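Local coordinates for protein 2-keto-3-deoxygluconate kinase (Thermotoga maritima, PDB 2AFB) that probably phosphorylates the sugar acid 2-keto-3-deoxygluconate at the expense of ATP, as a pfkB-family kinase of the ribokinase type, at residues M22-P27 / L102-S107; S258-Y263 / E281-D286; S145-P150 / A181-K186. One frame throughout, in Å; residues are numbered along the deposited sequence.

Overall arrangement
Interactions 1 and 2 illustrate how a ribokinase-like chain ties a small sheet to a large one. Interaction 1 comes first along the chain, then interaction 3, then interaction 2. Interaction 1 ends the pairing of two parallel strands in the four-stranded sheet; interaction 2 lies at the open end of the hairpin at one edge of the nine-stranded sheet. Their centres are about 15 Å apart, and they meet where Ser107 bonds to Ala259 and Thr260, so segment 102-107 probably couples the two sheets; both also touch the second subunit. Interaction 3 joins two loops of the larger sheet and touches neither, its centre about 21 Å from that of interaction 1 and 26 Å from that of interaction 2.

Interaction 1: M22-P27 / L102-S107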
loop_
_atom_site.group_PDB
_atom_site.type_symbol
_atom_site.label_atom_id
_atom_site.label_comp_id
_atom_site.label_asym_id
_atom_site.label_seq_id
_atom_site.Cartn_x
_atom_site.Cartn_y
_atom_site.Cartn_z
HETATM N N MSE A 22 7.275 -22.855 4.871
HETATM C CA MSE A 22 6.195 -22.602 3.965
HETATM C C MSE A 22 6.132 -21.147 3.622
HETATM O O MSE A 22 6.514 -20.296 4.426
HETATM C CB MSE A 22 4.859 -22.968 4.586
HETATM C CG MSE A 22 4.735 -24.384 4.825
HETATM SE SE MSE A 22 3.120 -24.812 5.795
HETATM C CE MSE A 22 3.597 -24.119 7.697
ATOM N N LEU A 23 5.594 -20.885 2.437
ATOM C CA LEU A 23 5.120 -19.542 2.101
ATOM C C LEU A 23 3.886 -19.186 2.925
ATOM O O LEU A 23 2.912 -19.936 2.893
ATOM C CB LEU A 23 4.739 -19.489 0.634
ATOM C CG LEU A 23 4.003 -18.187 0.187
ATOM C CD1 LEU A 23 4.842 -16.944 0.235
ATOM C CD2 LEU A 23 3.470 -18.380 -1.229
ATOM N N ARG A 24 3.901 -18.042 3.623
ATOM C CA ARG A 24 2.747 -17.599 4.377
ATOM C C ARG A 24 2.081 -16.379 3.712
ATOM O O ARG A 24 2.723 -15.386 3.411
ATOM C CB ARG A 24 3.113 -17.253 5.780
ATOM C CG ARG A 24 1.902 -17.225 6.698
ATOM C CD ARG A 24 2.269 -16.664 8.061
ATOM N NE ARG A 24 2.033 -15.250 8.120
ATOM C CZ ARG A 24 2.123 -14.478 9.198
ATOM N NH1 ARG A 24 2.491 -14.942 10.387
ATOM N NH2 ARG A 24 1.828 -13.191 9.062
ATOM N N LEU A 25 0.774 -16.494 3.521
ATOM C CA LEU A 25 0.001 -15.490 2.805
ATOM C C LEU A 25 -1.056 -14.997 3.759
ATOM O O LEU A 25 -1.904 -15.770 4.172
ATOM C CB LEU A 25 -0.593 -16.066 1.568
ATOM C CG LEU A 25 0.344 -16.553 0.428
ATOM C CD1 LEU A 25 -0.522 -17.117 -0.641
ATOM C CD2 LEU A 25 1.261 -15.468 -0.153
ATOM N N SER A 26 -0.971 -13.732 4.173
ATOM C CA SER A 26 -1.942 -13.188 5.129
ATOM C C SER A 26 -2.530 -11.889 4.631
ATOM O O SER A 26 -1.777 -11.062 4.125
ATOM C CB SER A 26 -1.340 -12.996 6.528
ATOM O OG SER A 26 -0.113 -12.292 6.420
ATOM N N PRO A 27 -3.895 -11.726 4.714
ATOM C CA PRO A 27 -4.381 -10.449 4.304
ATOM C C PRO A 27 -3.923 -9.360 5.306
ATOM O O PRO A 27 -3.700 -9.666 6.468
ATOM C CB PRO A 27 -5.903 -10.622 4.337
ATOM C CG PRO A 27 -6.192 -12.128 4.371
ATOM C CD PRO A 27 -4.998 -12.648 5.101
ATOM N N LEU A 102 -3.156 -17.290 6.216
ATOM C CA LEU A 102 -3.472 -16.956 7.582
ATOM C C LEU A 102 -4.303 -15.690 7.666
ATOM O O LEU A 102 -3.899 -14.631 7.144
ATOM C CB LEU A 102 -2.174 -16.763 8.363
ATOM C CG LEU A 102 -2.382 -16.138 9.752
ATOM C CD1 LEU A 102 -2.915 -17.215 10.664
ATOM C CD2 LEU A 102 -1.014 -15.588 10.289
ATOM N N GLU A 103 -5.464 -15.798 8.325
ATOM C CA GLU A 103 -6.294 -14.662 8.679
ATOM C C GLU A 103 -5.984 -14.382 10.097
ATOM O O GLU A 103 -6.219 -15.219 10.969
ATOM C CB GLU A 103 -7.769 -14.955 8.597
ATOM C CG GLU A 103 -8.327 -15.137 7.208
ATOM C CD GLU A 103 -9.840 -15.457 7.204
ATOM O OE1 GLU A 103 -10.366 -15.986 8.235
ATOM O OE2 GLU A 103 -10.487 -15.208 6.158
ATOM N N ILE A 104 -5.474 -13.191 10.353
ATOM C CA ILE A 104 -5.155 -12.795 11.716
ATOM C C ILE A 104 -6.430 -12.258 12.398
ATOM O O ILE A 104 -7.060 -11.265 11.933
ATOM C CB ILE A 104 -4.038 -11.746 11.745
ATOM C CG1 ILE A 104 -2.787 -12.355 11.103
ATOM C CG2 ILE A 104 -3.773 -11.286 13.171
ATOM C CD1 ILE A 104 -1.697 -11.362 10.884
ATOM N N GLY A 105 -6.798 -12.923 13.487
ATOM C CA GLY A 105 -8.078 -12.639 14.121
ATOM C C GLY A 105 -8.018 -11.409 15.053
ATOM O O GLY A 105 -6.994 -10.764 15.235
ATOM N N ALA A 106 -9.134 -11.139 15.673
ATOM C CA ALA A 106 -9.244 -10.041 16.565
ATOM C C ALA A 106 -10.384 -10.336 17.467
ATOM O O ALA A 106 -11.452 -10.821 17.024
ATOM C CB ALA A 106 -9.489 -8.739 15.781
ATOM N N SER A 107 -10.151 -10.028 18.738
ATOM C CA SER A 107 -11.146 -10.090 19.744
ATOM C C SER A 107 -11.820 -11.499 19.658
ATOM O O SER A 107 -11.120 -12.494 19.674
ATOM C CB SER A 107 -12.095 -8.892 19.623
ATOM O OG SER A 107 -12.958 -8.817 20.777
HETATM O O HOH W 1 -5.739 -11.038 8.290
#
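At the end of the small four-stranded sheet, the parallel strands 22-26 and 99-103 keep their pairing as far as Leu25 and Leu102. Leu102 N donates to Leu25 O at 2.8 Å, with an N-H...O angle of 162°. The next rung of a parallel ladder would run from residue 27 back to Leu102 O, but Pro27 has no N-H to give. Carbon takes its place: Pro27 CD comes within 3.1 Å of Leu102 O, and Ser26 CA makes a C-H...O contact with the same oxygen at 3.2 Å. Water then continues the link, accepting from Ile104 N at 3.0 Å while lying 3.1 Å from Pro27 O.

The small sheet probably forms a lid beside the sugar site, as in ribokinase relatives, and here a leucine methyl covers a guanidinium face. Arg24 CG is anti to the backbone N (chi1 -161°), and the chain bends at chi3 (93°). Leu102 crosses it obliquely, and its CD2 methyl sits over the centre of one guanidinium face, 3.5 Å from Arg24 CZ. Ile104 CD1 adds a looser contact with NH2. Apolar cover on the face leaves the polar rim to ionic partners: NH1 makes salt bridges to both Asp328 and Asp286, which probably hold the group's rotation and help to offset its charge in this buried setting.

Glu103, whose CB points away from strand 22-26, is engaged elsewhere, its carboxylate receiving Arg32 in a salt bridge and Ile33 N in a hydrogen bond. The CB of Leu25 also points away from the partner segment, and its side chain packs on Leu25 of a third subunit, while Leu23 meets Phe101 of that same subunit.

Interaction 2: S258-Y263 / E281-D286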
loop_
_atom_site.group_PDB
_atom_site.type_symbol
_atom_site.label_atom_id
_atom_site.label_comp_id
_atom_site.label_asym_id
_atom_site.label_seq_id
_atom_site.Cartn_x
_atom_site.Cartn_y
_atom_site.Cartn_z
ATOM N N SER A 258 -8.865 -13.700 24.341
ATOM C CA SER A 258 -9.413 -13.502 23.000
ATOM C C SER A 258 -8.267 -13.610 22.003
ATOM O O SER A 258 -7.135 -13.956 22.362
ATOM C CB SER A 258 -10.071 -12.124 22.906
ATOM O OG SER A 258 -9.095 -11.093 23.040
ATOM N N ALA A 259 -8.533 -13.293 20.744
ATOM C CA ALA A 259 -7.459 -13.257 19.770
ATOM C C ALA A 259 -6.612 -12.017 19.939
ATOM O O ALA A 259 -5.577 -11.906 19.337
ATOM C CB ALA A 259 -8.043 -13.309 18.323
ATOM N N THR A 260 -7.079 -11.069 20.730
ATOM C CA THR A 260 -6.415 -9.773 20.909
ATOM C C THR A 260 -5.561 -9.723 22.209
ATOM O O THR A 260 -4.494 -9.130 22.217
ATOM C CB THR A 260 -7.479 -8.599 20.914
ATOM O OG1 THR A 260 -8.078 -8.468 19.612
ATOM C CG2 THR A 260 -6.828 -7.209 21.318
ATOM N N VAL A 261 -6.062 -10.309 23.286
ATOM C CA VAL A 261 -5.357 -10.407 24.584
ATOM C C VAL A 261 -5.215 -11.853 25.042
ATOM O O VAL A 261 -6.202 -12.592 25.115
ATOM C CB VAL A 261 -6.088 -9.583 25.676
ATOM C CG1 VAL A 261 -5.399 -9.685 27.055
ATOM C CG2 VAL A 261 -6.218 -8.148 25.246
ATOM N N ASN A 262 -3.966 -12.257 25.313
ATOM C CA ASN A 262 -3.645 -13.498 26.011
ATOM C C ASN A 262 -2.719 -13.176 27.212
ATOM O O ASN A 262 -2.012 -12.184 27.224
ATOM C CB ASN A 262 -2.861 -14.480 25.140
ATOM C CG ASN A 262 -3.647 -15.081 23.988
ATOM O OD1 ASN A 262 -3.078 -15.881 23.231
ATOM N ND2 ASN A 262 -4.924 -14.740 23.843
ATOM N N TYR A 263 -2.780 -14.020 28.229
ATOM C CA TYR A 263 -1.766 -14.056 29.246
ATOM C C TYR A 263 -0.789 -15.120 28.836
ATOM O O TYR A 263 -1.177 -16.105 28.197
ATOM C CB TYR A 263 -2.376 -14.387 30.584
ATOM C CG TYR A 263 -3.199 -13.251 31.119
ATOM C CD1 TYR A 263 -4.544 -13.126 30.780
ATOM C CD2 TYR A 263 -2.623 -12.295 31.956
ATOM C CE1 TYR A 263 -5.299 -12.092 31.268
ATOM C CE2 TYR A 263 -3.371 -11.263 32.469
ATOM C CZ TYR A 263 -4.711 -11.165 32.119
ATOM O OH TYR A 263 -5.462 -10.135 32.622
ATOM N N GLU A 281 0.571 -10.000 30.263
ATOM C CA GLU A 281 -0.677 -9.797 29.555
ATOM C C GLU A 281 -0.322 -9.132 28.230
ATOM O O GLU A 281 0.301 -8.099 28.223
ATOM C CB GLU A 281 -1.608 -8.929 30.394
ATOM C CG GLU A 281 -2.953 -8.690 29.736
ATOM C CD GLU A 281 -3.792 -7.719 30.495
ATOM O OE1 GLU A 281 -4.148 -8.055 31.631
ATOM O OE2 GLU A 281 -4.078 -6.624 29.960
ATOM N N ILE A 282 -0.673 -9.737 27.116
ATOM C CA ILE A 282 -0.135 -9.294 25.836
ATOM C C ILE A 282 -1.291 -8.857 24.956
ATOM O O ILE A 282 -2.247 -9.621 24.786
ATOM C CB ILE A 282 0.593 -10.475 25.128
ATOM C CG1 ILE A 282 1.650 -11.066 26.077
ATOM C CG2 ILE A 282 1.177 -10.030 23.783
ATOM C CD1 ILE A 282 2.372 -12.272 25.496
ATOM N N HIS A 283 -1.225 -7.631 24.424
ATOM C CA HIS A 283 -2.020 -7.254 23.250
ATOM C C HIS A 283 -1.215 -7.691 22.044
ATOM O O HIS A 283 -0.134 -7.141 21.753
ATOM C CB HIS A 283 -2.295 -5.753 23.154
ATOM C CG HIS A 283 -3.372 -5.254 24.055
ATOM N ND1 HIS A 283 -3.280 -5.294 25.434
ATOM C CD2 HIS A 283 -4.556 -4.652 23.769
ATOM C CE1 HIS A 283 -4.362 -4.741 25.954
ATOM N NE2 HIS A 283 -5.147 -4.332 24.964
ATOM N N ILE A 284 -1.765 -8.651 21.330
ATOM C CA ILE A 284 -1.087 -9.382 20.298
ATOM C C ILE A 284 -1.066 -8.654 18.935
ATOM O O ILE A 284 -2.080 -8.133 18.506
ATOM C CB ILE A 284 -1.811 -10.767 20.167
ATOM C CG1 ILE A 284 -1.677 -11.549 21.494
ATOM C CG2 ILE A 284 -1.283 -11.542 19.031
ATOM C CD1 ILE A 284 -2.579 -12.752 21.581
ATOM N N VAL A 285 0.103 -8.590 18.289
ATOM C CA VAL A 285 0.246 -8.168 16.886
ATOM C C VAL A 285 0.213 -9.439 15.958
ATOM O O VAL A 285 -0.525 -9.502 14.956
ATOM C CB VAL A 285 1.562 -7.475 16.663
ATOM C CG1 VAL A 285 1.841 -7.266 15.187
ATOM C CG2 VAL A 285 1.618 -6.180 17.447
ATOM N N ASP A 286 1.018 -10.434 16.315
ATOM C CA ASP A 286 1.110 -11.691 15.559
ATOM C C ASP A 286 1.626 -12.788 16.473
ATOM O O ASP A 286 2.826 -12.875 16.693
ATOM C CB ASP A 286 2.051 -11.530 14.356
ATOM C CG ASP A 286 1.860 -12.630 13.264
ATOM O OD1 ASP A 286 1.381 -13.788 13.577
ATOM O OD2 ASP A 286 2.202 -12.300 12.084
#
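Glu281 CG is anti to its backbone N (chi1 -179°) and Tyr263 CG anti to its carbonyl carbon (chi1 -71°), which sets the two side chains of this non-hydrogen-bonded pair side by side in the antiparallel hairpin of strands 261-270 and 273-283. Glu281 CG lies over the tyrosine face toward the rim, 4.1 Å from the centroid of the Tyr263 ring, and Tyr263 OH makes a weak hydrogen bond to Glu281 OE1. On the same face of the sheet, Val261 CG2 stands over the centre of the His283 imidazole at 3.9 Å, a CH-pi contact. That imidazole binds nickel together with His283 of the second and of the fourth subunit.

Asn262 and Ile282 form the hydrogen-bonded pair, Asn262 N to Ile282 O at 3.2 Å and Ile282 N to Asn262 O at 2.8 Å. Beyond the strands, Ile284 N donates to Thr260 O at 2.9 Å. Ser258 OG accepts from Thr260 N in an ST turn and from Val261 N in an ST motif. Asn262 ND2 donates to Val261 O from above the carbonyl plane, Arg254 bonds to OD1, and Ile284 CD1 crosses the amide, 3.5 Å from Asn262 CG.

Interaction 3: S145-P150 / A181-K186; sequences SGITPP and ARLWTK
Pro150 and Trp184 carry the contact through a proline-on-indole CH-pi arrangement. The two side chains cross at about a right angle, and Pro150 CG lies 3.6 Å from the centroid of the six-membered ring of Trp184, close to the ring normal. Pro150 CB extends the cover to the ring junction, 3.7 Å from Trp184 CD2, while Pro150 CD reaches over the outer carbons CZ2 and CH2. Pro149 CB adds an oblique contact to Trp184 CH2 at 3.8 Å, and Gly146 O comes within 3.5 Å of Trp184 CZ2. One water joins Gly146 O to Trp184 NE1, both bonds weak. Leu183 fills the flank: its CB meets Pro150 CG at 3.9 Å, and its CD1 meets Ile147 CG2 at 4.1 Å.

An alanine in place of Trp184 would probably leave Pro150 without the flat surface beneath its ring and open a gap between the two loops.

In Trp184, chi1 (50°) sets CG between the backbone N and the carbonyl carbon, and chi2 (5°) turns the indole. On the opposing loop, a type I turn from Ser145 to Thr148 precedes the two prolines. Ser145 OG accepts from Ile147 N at 3.2 Å in an ST turn, and both Ser145 OG and Thr148 OG1 bond to Glu47 OE2.

Thr185 is the N-cap of helix 186-196, its OG1 receiving Glu188 N; the indole packs on Ala189, Val192 and Met193 of that helix. The two loops follow neighbouring parallel strands, 139-145 and 172-176, joined by a beta-alpha-beta crossover through helix 155-169, whose Leu159 touches Pro149.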
loop_
_atom_site.group_PDB
_atom_site.type_symbol
_atom_site.label_atom_id
_atom_site.label_comp_id
_atom_site.label_asym_id
_atom_site.label_seq_id
_atom_site.Cartn_x
_atom_site.Cartn_y
_atom_site.Cartn_z
ATOM N N SER A 145 10.358 -30.936 15.564
ATOM C CA SER A 145 9.035 -30.910 16.173
ATOM C C SER A 145 8.105 -32.005 15.644
ATOM O O SER A 145 8.320 -32.548 14.550
ATOM C CB SER A 145 8.392 -29.554 15.990
ATOM O OG SER A 145 7.526 -29.577 14.884
ATOM N N GLY A 146 7.054 -32.307 16.415
ATOM C CA GLY A 146 6.049 -33.333 16.021
ATOM C C GLY A 146 5.166 -32.993 14.808
ATOM O O GLY A 146 4.375 -33.812 14.320
ATOM N N ILE A 147 5.284 -31.775 14.312
ATOM C CA ILE A 147 4.614 -31.413 13.088
ATOM C C ILE A 147 5.180 -32.209 11.920
ATOM O O ILE A 147 4.448 -32.541 10.993
ATOM C CB ILE A 147 4.762 -29.908 12.822
ATOM C CG1 ILE A 147 3.748 -29.151 13.677
ATOM C CG2 ILE A 147 4.518 -29.575 11.356
ATOM C CD1 ILE A 147 4.182 -27.791 14.017
ATOM N N THR A 148 6.468 -32.531 11.958
ATOM C CA THR A 148 7.156 -33.085 10.785
ATOM C C THR A 148 6.907 -34.562 10.383
ATOM O O THR A 148 6.692 -34.850 9.235
ATOM C CB THR A 148 8.654 -32.822 10.932
ATOM O OG1 THR A 148 8.821 -31.411 11.058
ATOM C CG2 THR A 148 9.392 -33.268 9.690
ATOM N N PRO A 149 6.955 -35.507 11.331
ATOM C CA PRO A 149 6.767 -36.888 10.923
ATOM C C PRO A 149 5.534 -37.128 10.042
ATOM O O PRO A 149 5.645 -37.810 9.033
ATOM C CB PRO A 149 6.673 -37.648 12.263
ATOM C CG PRO A 149 7.534 -36.831 13.200
ATOM C CD PRO A 149 7.228 -35.385 12.776
ATOM N N PRO A 150 4.364 -36.574 10.417
ATOM C CA PRO A 150 3.186 -36.877 9.613
ATOM C C PRO A 150 3.104 -36.145 8.286
ATOM O O PRO A 150 2.146 -36.345 7.566
ATOM C CB PRO A 150 2.027 -36.452 10.513
ATOM C CG PRO A 150 2.597 -35.471 11.471
ATOM C CD PRO A 150 4.063 -35.632 11.517
ATOM N N ALA A 181 -3.979 -32.077 15.495
ATOM C CA ALA A 181 -5.013 -32.990 15.106
ATOM C C ALA A 181 -5.273 -32.976 13.588
ATOM O O ALA A 181 -5.670 -33.981 13.063
ATOM C CB ALA A 181 -6.268 -32.673 15.868
ATOM N N ARG A 182 -5.015 -31.867 12.889
ATOM C CA ARG A 182 -5.149 -31.821 11.403
ATOM C C ARG A 182 -4.238 -32.854 10.750
ATOM O O ARG A 182 -4.545 -33.382 9.683
ATOM C CB ARG A 182 -4.817 -30.430 10.826
ATOM N N LEU A 183 -3.135 -33.175 11.413
ATOM C CA LEU A 183 -2.080 -33.966 10.778
ATOM C C LEU A 183 -2.163 -35.464 11.076
ATOM O O LEU A 183 -1.804 -36.284 10.238
ATOM C CB LEU A 183 -0.721 -33.386 11.176
ATOM C CG LEU A 183 -0.406 -32.047 10.504
ATOM C CD1 LEU A 183 0.820 -31.408 11.136
ATOM C CD2 LEU A 183 -0.172 -32.228 8.984
ATOM N N TRP A 184 -2.610 -35.809 12.271
ATOM C CA TRP A 184 -2.733 -37.199 12.692
ATOM C C TRP A 184 -3.553 -37.338 13.968
ATOM O O TRP A 184 -3.793 -36.348 14.660
ATOM C CB TRP A 184 -1.365 -37.877 12.848
ATOM C CG TRP A 184 -0.304 -37.199 13.654
ATOM C CD1 TRP A 184 -0.398 -36.037 14.397
ATOM C CD2 TRP A 184 1.019 -37.673 13.834
ATOM N NE1 TRP A 184 0.800 -35.773 15.017
ATOM C CE2 TRP A 184 1.692 -36.754 14.680
ATOM C CE3 TRP A 184 1.715 -38.795 13.363
ATOM C CZ2 TRP A 184 3.029 -36.919 15.056
ATOM C CZ3 TRP A 184 3.060 -38.959 13.748
ATOM C CH2 TRP A 184 3.694 -38.028 14.586
ATOM N N THR A 185 -3.977 -38.568 14.256
ATOM C CA THR A 185 -4.699 -38.872 15.475
ATOM C C THR A 185 -3.709 -39.035 16.602
ATOM O O THR A 185 -2.518 -39.256 16.372
ATOM C CB THR A 185 -5.571 -40.137 15.350
ATOM O OG1 THR A 185 -4.754 -41.308 15.215
ATOM C CG2 THR A 185 -6.521 -40.015 14.160
ATOM N N LYS A 186 -4.207 -38.902 17.823
ATOM C CA LYS A 186 -3.366 -39.003 18.997
ATOM C C LYS A 186 -2.809 -40.409 19.075
ATOM O O LYS A 186 -1.721 -40.619 19.566
ATOM C CB LYS A 186 -4.161 -38.680 20.257
ATOM C CG LYS A 186 -5.094 -39.800 20.735
ATOM C CD LYS A 186 -5.798 -39.427 22.033
ATOM C CE LYS A 186 -6.964 -40.371 22.335
ATOM N NZ LYS A 186 -6.982 -40.747 23.765
HETATM O O HOH W 2 1.693 -32.831 15.155
#